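Local coordinates for virulence protein vsdE (Salmonella enterica, PDB 5LQ6) that acts as a cysteine hydrolase effector that suppresses host immune responses and contributes to Salmonella virulence, at residues Asn121-Leu126 and Phe209-Tyr214; Ile149-Asn154 and Arg164-Ala169; Lys59-Tyr64 and Arg90-Ser95. The protein carries 4 engineered substitutions. One frame throughout, in Å; residues are numbered along the deposited sequence.

Interaction 1 (Asn121-Leu126 and Phe209-Tyr214); sequences NQSYSL and FYVRAY. Engineered in segment 121-126: Ser125 (natural residue Cys).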
loop_
_atom_site.group_PDB
_atom_site.type_symbol
_atom_site.label_atom_id
_atom_site.label_comp_id
_atom_site.label_asym_id
_atom_site.label_seq_id
_atom_site.Cartn_x
_atom_site.Cartn_y
_atom_site.Cartn_z
ATOM N N ASN A 121 -6.490 7.656 -7.555
ATOM C CA ASN A 121 -6.453 9.122 -7.355
ATOM C C ASN A 121 -5.769 9.391 -6.007
ATOM O O ASN A 121 -5.967 8.663 -5.046
ATOM C CB ASN A 121 -7.847 9.761 -7.374
ATOM C CG ASN A 121 -8.796 9.113 -6.381
ATOM O OD1 ASN A 121 -8.672 7.931 -6.092
ATOM N ND2 ASN A 121 -9.742 9.878 -5.863
ATOM N N GLN A 122 -4.933 10.392 -6.014
ATOM C CA GLN A 122 -4.127 10.731 -4.863
ATOM C C GLN A 122 -4.745 11.898 -4.111
ATOM O O GLN A 122 -5.581 12.643 -4.617
ATOM C CB GLN A 122 -2.736 11.120 -5.311
ATOM C CG GLN A 122 -1.968 10.031 -5.990
ATOM C CD GLN A 122 -0.488 10.168 -5.755
ATOM O OE1 GLN A 122 0.105 11.162 -6.164
ATOM N NE2 GLN A 122 0.114 9.195 -5.040
ATOM N N SER A 123 -4.302 12.044 -2.884
ATOM C CA SER A 123 -4.488 13.239 -2.089
ATOM C C SER A 123 -3.568 14.299 -2.576
ATOM O O SER A 123 -2.619 14.044 -3.286
ATOM C CB SER A 123 -4.154 12.947 -0.622
ATOM O OG SER A 123 -2.765 12.733 -0.468
ATOM N N TYR A 124 -3.792 15.512 -2.055
ATOM C CA TYR A 124 -2.787 16.564 -2.096
ATOM C C TYR A 124 -1.602 16.135 -1.211
ATOM O O TYR A 124 -1.739 15.228 -0.384
ATOM C CB TYR A 124 -3.354 17.866 -1.543
ATOM C CG TYR A 124 -4.473 18.473 -2.325
ATOM C CD1 TYR A 124 -4.332 18.720 -3.698
ATOM C CD2 TYR A 124 -5.646 18.873 -1.686
ATOM C CE1 TYR A 124 -5.353 19.332 -4.423
ATOM C CE2 TYR A 124 -6.679 19.473 -2.397
ATOM C CZ TYR A 124 -6.524 19.709 -3.766
ATOM O OH TYR A 124 -7.561 20.314 -4.455
ATOM N N SER A 125 -0.461 16.786 -1.380
ATOM C CA SER A 125 0.712 16.505 -0.590
ATOM C C SER A 125 0.436 16.849 0.882
ATOM O O SER A 125 -0.178 17.888 1.191
ATOM C CB SER A 125 1.903 17.294 -1.131
ATOM O OG SER A 125 3.059 17.051 -0.368
ATOM N N LEU A 126 0.842 15.964 1.776
ATOM C CA LEU A 126 0.751 16.150 3.203
ATOM C C LEU A 126 2.168 16.264 3.781
ATOM O O LEU A 126 3.140 15.682 3.258
ATOM C CB LEU A 126 0.041 14.963 3.847
ATOM C CG LEU A 126 -1.405 14.835 3.383
ATOM C CD1 LEU A 126 -2.015 13.487 3.727
ATOM C CD2 LEU A 126 -2.315 15.906 3.969
ATOM N N PHE A 209 4.170 13.501 1.725
ATOM C CA PHE A 209 3.440 12.269 1.778
ATOM C C PHE A 209 2.200 12.403 0.898
ATOM O O PHE A 209 1.588 13.460 0.811
ATOM C CB PHE A 209 2.986 12.006 3.207
ATOM C CG PHE A 209 4.111 11.811 4.189
ATOM C CD1 PHE A 209 4.771 12.902 4.680
ATOM C CD2 PHE A 209 4.512 10.537 4.573
ATOM C CE1 PHE A 209 5.814 12.777 5.579
ATOM C CE2 PHE A 209 5.568 10.406 5.512
ATOM C CZ PHE A 209 6.213 11.536 5.965
ATOM N N TYR A 210 1.766 11.286 0.321
ATOM C CA TYR A 210 0.536 11.228 -0.458
ATOM C C TYR A 210 -0.210 9.985 -0.093
ATOM O O TYR A 210 0.402 9.005 0.239
ATOM C CB TYR A 210 0.821 11.162 -1.959
ATOM C CG TYR A 210 1.550 12.346 -2.497
ATOM C CD1 TYR A 210 2.914 12.445 -2.391
ATOM C CD2 TYR A 210 0.852 13.379 -3.035
ATOM C CE1 TYR A 210 3.609 13.561 -2.859
ATOM C CE2 TYR A 210 1.533 14.504 -3.533
ATOM C CZ TYR A 210 2.891 14.579 -3.413
ATOM O OH TYR A 210 3.546 15.703 -3.899
ATOM N N VAL A 211 -1.540 10.061 -0.104
ATOM C CA VAL A 211 -2.411 8.949 0.208
ATOM C C VAL A 211 -3.233 8.631 -1.021
ATOM O O VAL A 211 -3.723 9.542 -1.674
ATOM C CB VAL A 211 -3.342 9.343 1.372
ATOM C CG1 VAL A 211 -4.194 8.174 1.847
ATOM C CG2 VAL A 211 -2.515 9.910 2.543
ATOM N N ARG A 212 -3.365 7.360 -1.382
ATOM C CA ARG A 212 -4.239 6.966 -2.479
ATOM C C ARG A 212 -4.995 5.692 -2.091
ATOM O O ARG A 212 -4.595 4.974 -1.176
ATOM C CB ARG A 212 -3.498 6.799 -3.793
ATOM C CG ARG A 212 -2.572 5.615 -3.898
ATOM C CD ARG A 212 -1.690 5.771 -5.166
ATOM N NE ARG A 212 -1.163 4.494 -5.676
ATOM C CZ ARG A 212 -0.077 3.868 -5.217
ATOM N NH1 ARG A 212 0.671 4.371 -4.267
ATOM N NH2 ARG A 212 0.290 2.720 -5.772
ATOM N N ALA A 213 -6.067 5.414 -2.799
ATOM C CA ALA A 213 -6.896 4.262 -2.514
ATOM C C ALA A 213 -7.745 3.861 -3.690
ATOM O O ALA A 213 -8.164 4.740 -4.477
ATOM C CB ALA A 213 -7.749 4.507 -1.323
ATOM N N TYR A 214 -7.990 2.582 -3.795
ATOM C CA TYR A 214 -8.825 2.013 -4.843
ATOM C C TYR A 214 -10.265 2.167 -4.459
ATOM O O TYR A 214 -10.630 1.821 -3.364
ATOM C CB TYR A 214 -8.490 0.508 -5.003
ATOM C CG TYR A 214 -9.318 -0.244 -6.010
ATOM C CD1 TYR A 214 -9.390 0.172 -7.332
ATOM C CD2 TYR A 214 -10.002 -1.388 -5.638
ATOM C CE1 TYR A 214 -10.133 -0.546 -8.268
ATOM C CE2 TYR A 214 -10.751 -2.103 -6.562
ATOM C CZ TYR A 214 -10.821 -1.663 -7.865
ATOM O OH TYR A 214 -11.606 -2.388 -8.761
HETATM O O HOH W 1 -8.759 5.521 -6.973
#

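Interaction 2 (Ile149-Asn154 and Arg164-Ala169); sequences IISAEN and RHDFNA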
loop_
_atom_site.group_PDB
_atom_site.type_symbol
_atom_site.label_atom_id
_atom_site.label_comp_id
_atom_site.label_asym_id
_atom_site.label_seq_id
_atom_site.Cartn_x
_atom_site.Cartn_y
_atom_site.Cartn_z
ATOM N N ILE A 149 -2.987 3.439 0.531
ATOM C CA ILE A 149 -1.570 3.302 0.217
ATOM C C ILE A 149 -0.920 4.662 0.489
ATOM O O ILE A 149 -1.452 5.692 0.042
ATOM C CB ILE A 149 -1.259 2.864 -1.222
ATOM C CG1 ILE A 149 -1.980 1.557 -1.564
ATOM C CG2 ILE A 149 0.229 2.715 -1.447
ATOM C CD1 ILE A 149 -1.901 1.171 -3.059
ATOM N N ILE A 150 0.205 4.647 1.192
ATOM C CA ILE A 150 0.924 5.881 1.503
ATOM C C ILE A 150 2.166 5.925 0.672
ATOM O O ILE A 150 2.902 4.915 0.589
ATOM C CB ILE A 150 1.309 5.964 2.974
ATOM C CG1 ILE A 150 0.170 5.510 3.887
ATOM C CG2 ILE A 150 1.846 7.344 3.332
ATOM C CD1 ILE A 150 -1.050 6.321 3.807
ATOM N N SER A 151 2.480 7.046 0.048
ATOM C CA SER A 151 3.735 7.257 -0.676
ATOM C C SER A 151 4.491 8.374 0.020
ATOM O O SER A 151 3.948 9.484 0.198
ATOM C CB SER A 151 3.452 7.641 -2.130
ATOM O OG SER A 151 2.819 6.629 -2.830
ATOM N N ALA A 152 5.706 8.077 0.457
ATOM C CA ALA A 152 6.565 9.039 1.134
ATOM C C ALA A 152 7.731 9.372 0.234
ATOM O O ALA A 152 8.326 8.520 -0.415
ATOM C CB ALA A 152 7.032 8.490 2.420
ATOM N N GLU A 153 8.088 10.649 0.188
ATOM C CA GLU A 153 9.234 11.028 -0.598
ATOM C C GLU A 153 10.595 10.835 0.006
ATOM O O GLU A 153 11.553 10.595 -0.713
ATOM C CB GLU A 153 9.067 12.469 -1.069
ATOM C CG GLU A 153 8.072 12.542 -2.229
ATOM C CD GLU A 153 8.711 12.387 -3.599
ATOM O OE1 GLU A 153 9.662 11.566 -3.746
ATOM O OE2 GLU A 153 8.251 13.102 -4.523
ATOM N N ASN A 154 10.719 10.995 1.282
ATOM C CA ASN A 154 12.066 11.006 1.901
ATOM C C ASN A 154 12.146 10.053 3.060
ATOM O O ASN A 154 12.632 10.345 4.145
ATOM C CB ASN A 154 12.414 12.446 2.316
ATOM C CG ASN A 154 12.835 13.316 1.114
ATOM O OD1 ASN A 154 13.665 12.918 0.319
ATOM N ND2 ASN A 154 12.250 14.479 0.996
ATOM N N ARG A 164 12.095 7.301 -2.034
ATOM C CA ARG A 164 10.664 7.100 -2.199
ATOM C C ARG A 164 10.319 5.756 -1.596
ATOM O O ARG A 164 11.003 4.758 -1.841
ATOM C CB ARG A 164 10.307 7.074 -3.675
ATOM C CG ARG A 164 8.938 6.440 -3.967
ATOM C CD ARG A 164 7.804 7.388 -4.095
ATOM N NE ARG A 164 6.537 6.650 -4.267
ATOM C CZ ARG A 164 6.137 6.028 -5.380
ATOM N NH1 ARG A 164 6.923 5.930 -6.457
ATOM N NH2 ARG A 164 4.931 5.500 -5.429
ATOM N N HIS A 165 9.234 5.715 -0.840
ATOM C CA HIS A 165 8.803 4.474 -0.232
ATOM C C HIS A 165 7.298 4.456 -0.153
ATOM O O HIS A 165 6.704 5.414 0.347
ATOM C CB HIS A 165 9.392 4.356 1.141
ATOM C CG HIS A 165 9.130 3.058 1.822
ATOM N ND1 HIS A 165 9.397 1.838 1.258
ATOM C CD2 HIS A 165 8.648 2.790 3.063
ATOM C CE1 HIS A 165 9.117 0.878 2.130
ATOM N NE2 HIS A 165 8.654 1.430 3.217
ATOM N N ASP A 166 6.692 3.351 -0.581
ATOM C CA ASP A 166 5.271 3.109 -0.396
ATOM C C ASP A 166 5.040 2.100 0.715
ATOM O O ASP A 166 5.822 1.206 0.926
ATOM C CB ASP A 166 4.603 2.557 -1.661
ATOM C CG ASP A 166 4.257 3.608 -2.707
ATOM O OD1 ASP A 166 4.767 4.735 -2.620
ATOM O OD2 ASP A 166 3.468 3.280 -3.613
ATOM N N PHE A 167 3.937 2.303 1.435
ATOM C CA PHE A 167 3.484 1.420 2.492
ATOM C C PHE A 167 1.967 1.580 2.625
ATOM O O PHE A 167 1.339 2.184 1.761
ATOM C CB PHE A 167 4.269 1.616 3.788
ATOM C CG PHE A 167 4.299 3.041 4.297
ATOM C CD1 PHE A 167 5.143 3.952 3.727
ATOM C CD2 PHE A 167 3.447 3.462 5.313
ATOM C CE1 PHE A 167 5.197 5.256 4.190
ATOM C CE2 PHE A 167 3.491 4.769 5.767
ATOM C CZ PHE A 167 4.342 5.660 5.189
ATOM N N ASN A 168 1.381 1.015 3.638
ATOM C CA ASN A 168 -0.073 0.929 3.759
ATOM C C ASN A 168 -0.578 1.462 5.078
ATOM O O ASN A 168 0.162 1.612 6.045
ATOM C CB ASN A 168 -0.574 -0.517 3.573
ATOM C CG ASN A 168 -0.206 -1.103 2.222
ATOM O OD1 ASN A 168 0.948 -1.421 1.959
ATOM N ND2 ASN A 168 -1.205 -1.226 1.365
ATOM N N ALA A 169 -1.856 1.808 5.128
ATOM C CA ALA A 169 -2.475 2.232 6.372
ATOM C C ALA A 169 -3.923 1.701 6.344
ATOM O O ALA A 169 -4.623 1.828 5.327
ATOM C CB ALA A 169 -2.455 3.722 6.521
#

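Interaction 3 (Lys59-Tyr64 and Arg90-Ser95); sequences KQMARY and RQDILS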
loop_
_atom_site.group_PDB
_atom_site.type_symbol
_atom_site.label_atom_id
_atom_site.label_comp_id
_atom_site.label_asym_id
_atom_site.label_seq_id
_atom_site.Cartn_x
_atom_site.Cartn_y
_atom_site.Cartn_z
ATOM N N LYS A 59 -1.652 -8.442 10.172
ATOM C CA LYS A 59 -0.334 -9.015 10.242
ATOM C C LYS A 59 -0.215 -10.175 9.273
ATOM O O LYS A 59 0.780 -10.306 8.552
ATOM C CB LYS A 59 -0.036 -9.525 11.673
ATOM C CG LYS A 59 1.397 -9.901 11.903
ATOM C CD LYS A 59 1.609 -10.498 13.292
ATOM C CE LYS A 59 0.806 -9.771 14.368
ATOM N NZ LYS A 59 1.054 -10.375 15.713
ATOM N N GLN A 60 -1.207 -11.067 9.275
ATOM C CA GLN A 60 -1.131 -12.215 8.394
ATOM C C GLN A 60 -1.156 -11.804 6.910
ATOM O O GLN A 60 -0.453 -12.370 6.101
ATOM C CB GLN A 60 -2.258 -13.194 8.698
ATOM C CG GLN A 60 -2.407 -13.680 10.154
ATOM C CD GLN A 60 -1.135 -13.732 11.011
ATOM O OE1 GLN A 60 -0.090 -14.315 10.634
ATOM N NE2 GLN A 60 -1.219 -13.129 12.193
ATOM N N MET A 61 -1.950 -10.792 6.599
ATOM C CA MET A 61 -2.026 -10.281 5.216
ATOM C C MET A 61 -0.714 -9.650 4.775
ATOM O O MET A 61 -0.258 -9.831 3.639
ATOM C CB MET A 61 -3.187 -9.286 5.093
ATOM C CG MET A 61 -4.517 -9.970 5.274
ATOM S SD MET A 61 -5.963 -8.975 4.970
ATOM C CE MET A 61 -6.070 -9.151 3.173
ATOM N N ALA A 62 -0.070 -8.915 5.667
ATOM C CA ALA A 62 1.227 -8.308 5.357
ATOM C C ALA A 62 2.315 -9.336 5.168
ATOM O O ALA A 62 3.166 -9.205 4.313
ATOM C CB ALA A 62 1.639 -7.327 6.433
ATOM N N ARG A 63 2.274 -10.407 5.983
ATOM C CA ARG A 63 3.229 -11.492 5.776
ATOM C C ARG A 63 3.014 -12.193 4.447
ATOM O O ARG A 63 3.980 -12.570 3.812
ATOM C CB ARG A 63 3.140 -12.507 6.912
ATOM C CG ARG A 63 3.691 -12.010 8.233
ATOM C CD ARG A 63 3.333 -12.946 9.359
ATOM N NE ARG A 63 4.093 -12.633 10.576
ATOM C CZ ARG A 63 3.829 -13.159 11.779
ATOM N NH1 ARG A 63 2.787 -14.004 11.960
ATOM N NH2 ARG A 63 4.603 -12.840 12.800
ATOM N N TYR A 64 1.759 -12.378 4.058
ATOM C CA TYR A 64 1.395 -13.086 2.825
ATOM C C TYR A 64 2.012 -12.439 1.589
ATOM O O TYR A 64 2.562 -13.116 0.716
ATOM C CB TYR A 64 -0.094 -13.208 2.664
ATOM C CG TYR A 64 -0.474 -13.938 1.408
ATOM C CD1 TYR A 64 -0.492 -15.337 1.365
ATOM C CD2 TYR A 64 -0.797 -13.259 0.240
ATOM C CE1 TYR A 64 -0.807 -15.998 0.211
ATOM C CE2 TYR A 64 -1.108 -13.938 -0.931
ATOM C CZ TYR A 64 -1.136 -15.314 -0.932
ATOM O OH TYR A 64 -1.476 -15.990 -2.110
ATOM N N ARG A 90 -10.677 -8.725 0.700
ATOM C CA ARG A 90 -10.669 -9.537 1.905
ATOM C C ARG A 90 -10.160 -10.928 1.645
ATOM O O ARG A 90 -10.677 -11.928 2.182
ATOM C CB ARG A 90 -12.074 -9.556 2.568
ATOM C CG ARG A 90 -12.535 -8.230 3.111
ATOM C CD ARG A 90 -11.602 -7.750 4.229
ATOM N NE ARG A 90 -12.165 -6.694 5.039
ATOM C CZ ARG A 90 -12.013 -5.392 4.831
ATOM N NH1 ARG A 90 -11.320 -4.937 3.787
ATOM N NH2 ARG A 90 -12.562 -4.511 5.672
ATOM N N GLN A 91 -9.096 -11.026 0.859
ATOM C CA GLN A 91 -8.541 -12.302 0.506
ATOM C C GLN A 91 -7.090 -12.210 0.156
ATOM O O GLN A 91 -6.675 -11.232 -0.466
ATOM C CB GLN A 91 -9.346 -12.886 -0.672
ATOM C CG GLN A 91 -8.958 -14.322 -1.022
ATOM C CD GLN A 91 -9.855 -14.941 -2.120
ATOM O OE1 GLN A 91 -10.967 -14.453 -2.387
ATOM N NE2 GLN A 91 -9.370 -16.021 -2.746
ATOM N N ASP A 92 -6.320 -13.242 0.494
ATOM C CA ASP A 92 -4.911 -13.320 0.157
ATOM C C ASP A 92 -4.746 -13.801 -1.278
ATOM O O ASP A 92 -4.687 -15.000 -1.521
ATOM C CB ASP A 92 -4.102 -14.216 1.103
ATOM C CG ASP A 92 -3.916 -13.616 2.477
ATOM O OD1 ASP A 92 -3.812 -12.371 2.612
ATOM O OD2 ASP A 92 -3.842 -14.380 3.471
ATOM N N ILE A 93 -4.710 -12.884 -2.227
ATOM C CA ILE A 93 -4.693 -13.213 -3.702
ATOM C C ILE A 93 -3.377 -12.915 -4.331
ATOM O O ILE A 93 -2.752 -13.773 -4.929
ATOM C CB ILE A 93 -5.826 -12.513 -4.436
ATOM C CG1 ILE A 93 -7.173 -12.956 -3.887
ATOM C CG2 ILE A 93 -5.716 -12.734 -5.963
ATOM C CD1 ILE A 93 -8.322 -12.087 -4.290
ATOM N N LEU A 94 -2.887 -11.661 -4.201
ATOM C CA LEU A 94 -1.651 -11.248 -4.806
ATOM C C LEU A 94 -0.474 -11.279 -3.861
ATOM O O LEU A 94 -0.621 -10.952 -2.676
ATOM C CB LEU A 94 -1.799 -9.835 -5.358
ATOM C CG LEU A 94 -2.929 -9.534 -6.315
ATOM C CD1 LEU A 94 -2.822 -8.098 -6.793
ATOM C CD2 LEU A 94 -2.878 -10.456 -7.537
ATOM N N SER A 95 0.696 -11.659 -4.358
ATOM C CA SER A 95 1.912 -11.625 -3.593
ATOM C C SER A 95 3.090 -11.420 -4.518
ATOM O O SER A 95 2.943 -11.562 -5.742
ATOM C CB SER A 95 2.075 -12.876 -2.733
ATOM O OG SER A 95 2.212 -14.043 -3.536
HETATM O O HOH W 2 -2.421 -10.101 1.828
HETATM O O HOH W 3 -0.199 -15.130 -4.382
#

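Interaction 1 (Asn121-Leu126 and Phe209-Tyr214)
Three backbone hydrogen bonds and one to a serine hydroxyl join the two segments. Ser123 N donates to Val211 O at 2.8 Å, nearly along the C=O axis. The return bond bypasses the carbonyl of Ser123: Val211 N points at Ser123 OG, 3.0 Å away and almost straight at 170°. This OG sits in the crowded position between its backbone N and carbonyl carbon (chi1 69°). Ser123 OG accepts from Val211 N and donates to Tyr124 O at 2.7 Å, which fixes its rotation. Leu126 and Phe209 form an antiparallel hydrogen-bonded pair, with Leu126 N to Phe209 O 2.8 Å and Phe209 N to Leu126 O 2.9 Å. At the other end, water 1 donates to Asn121 OD1 (2.6 Å) and to Ala213 O (2.7 Å).

Packing follows the Tyr210 ring. Ser123 O lies in the ring plane at its edge, 3.5 Å from Tyr210 CD2. The amide of Gln122 crosses near the ring, with its plane only 7° from the ring plane. CB of the engineered Ser125 meets the hydroxyl end, where Tyr210 OH is bonded to Glu208. Leu126 CD1 touches Val211 CG2.

The irregular loop 121-126 thus lines one edge of strand 209-212, while strand 147-157 bonds to the other. The guanidinium of Arg212 makes salt bridges to Asp112 of helix 108-116 and to Asp166. Leu126 and Phe209 pack on Val132 of helix 129-143.

Interaction 2 (Ile149-Asn154 and Arg164-Ala169)
Strands 147-157 and 163-172 form an antiparallel beta hairpin in the central sheet of this protein, whose family belongs to the CA peptidase clan. Ile150 and Phe167 make one hydrogen-bonded pair, and Ala152 and His165 the next. Ile150 N reaches Phe167 O at 2.8 Å, and Ala152 N reaches His165 O at the same 2.8 Å.

The tight part lies on the face of Ile150, Ala152 and Phe167. Phe167 takes the crowded rotamer, CG between the backbone N and the carbonyl carbon (chi1 54°). This brings its ring across to the facing strand. Ile150 CB sits over one ring face, 3.9 Å from the centroid of the Phe167 ring, in a CH-pi contact. Ile150 CG2 comes to 3.5 Å from Phe167 CZ, while Ala152 CB lies at the ring edge. Val132 and Ile136 of helix 129-143 pack on Ile150. His165 also leaves from this face. It bonds to Asp185 and touches Cys76, consistent with a Cys-His-Asp catalytic triad.

The looser end is at Glu153 and Arg164, both partly exposed. The chain turns a corner here, and Glu153 OE1 stays 5.8 Å from Arg164 NE, their charges not in contact. Arg164 bends back instead toward Asp166, and Arg164 NH2 makes a salt bridge to Asp166 OD1 at 2.9 Å, though the hydrogen bond is weak in angle. Arg212 makes a salt bridge to Asp166 OD2, and these two charges would probably keep the buried carboxylate ionised. Ser151 OG donates to Asp166 OD1 at 2.7 Å, approaching from above the carboxylate plane, 46° out of it.

Interaction 3 (Lys59-Tyr64 and Arg90-Ser95)
Water 3 is gripped by three hydrogen bonds, to atoms of both segments. Water 3 donates to Tyr64 OH at 2.7 Å and to Ile93 O at 2.9 Å. A third bond joins water 3 to Ser95 OG at 2.8 Å. Tyr64 OH has a second partner in Glu42, so two bonds hold the phenol end in place. Water 2 makes the other bridge. Water 2 donates to Met61 O and to Asp92 OD1, 2.8 Å from each. The other carboxylate oxygen, Asp92 OD2, is bonded to Tyr49 OH. The two segments share no direct hydrogen bond, so waters supply the polar link.

The body of the contact is Tyr64 against Asp92. CG of Tyr64 is anti to the backbone N (chi1 -180°), which sends the ring straight out from the helix over the turn. Asp92 CB sits over the centre of one ring face, 3.4 Å from the centroid of the Tyr64 ring. The carboxylate continues back along the ring toward Tyr64 CB, its plane tilted only 10° from the ring plane. The two side chains slide past each other in opposite directions. Leu94 O lies at the ring edge, 3.5 Å from Tyr64 CE2. Ser95 CB approaches Tyr64 O. Met61 crosses Asp92 obliquely, with Met61 CG 3.7 Å from Asp92 OD1, and the Met61 chain bends at its end toward Gln91 O.

Leu83 and Asn86 of helix 76-89 also touch Met61, so helix 55-65 lies against both that helix and the chain leaving it. That exit is a Schellman motif at Arg90, a common way for a helix to end, followed by an inverse gamma turn centred on Asp92 that leads into strand 94-96.

Interactions 1 and 2 belong to the same four-stranded sheet. Strand 209-212 bonds to strand 147-157 through Tyr210 N to Ser151 O and Arg212 O to Ile149 N. Interaction 2 is the buried core, with regular strand pairing, apolar packing and a buried carboxylate between two arginines, one of them partly exposed. Interaction 1 is partly buried and closes the sheet edge with an irregular loop. Interaction 3 lies away from both, its centre about 22 Å from that of interaction 1 and on the opposite side of the chain's centre. It joins a helix to a turn through waters and a ring face. Helix 76-89 connects the regions, touching His165 and Asp166 as well as Met61.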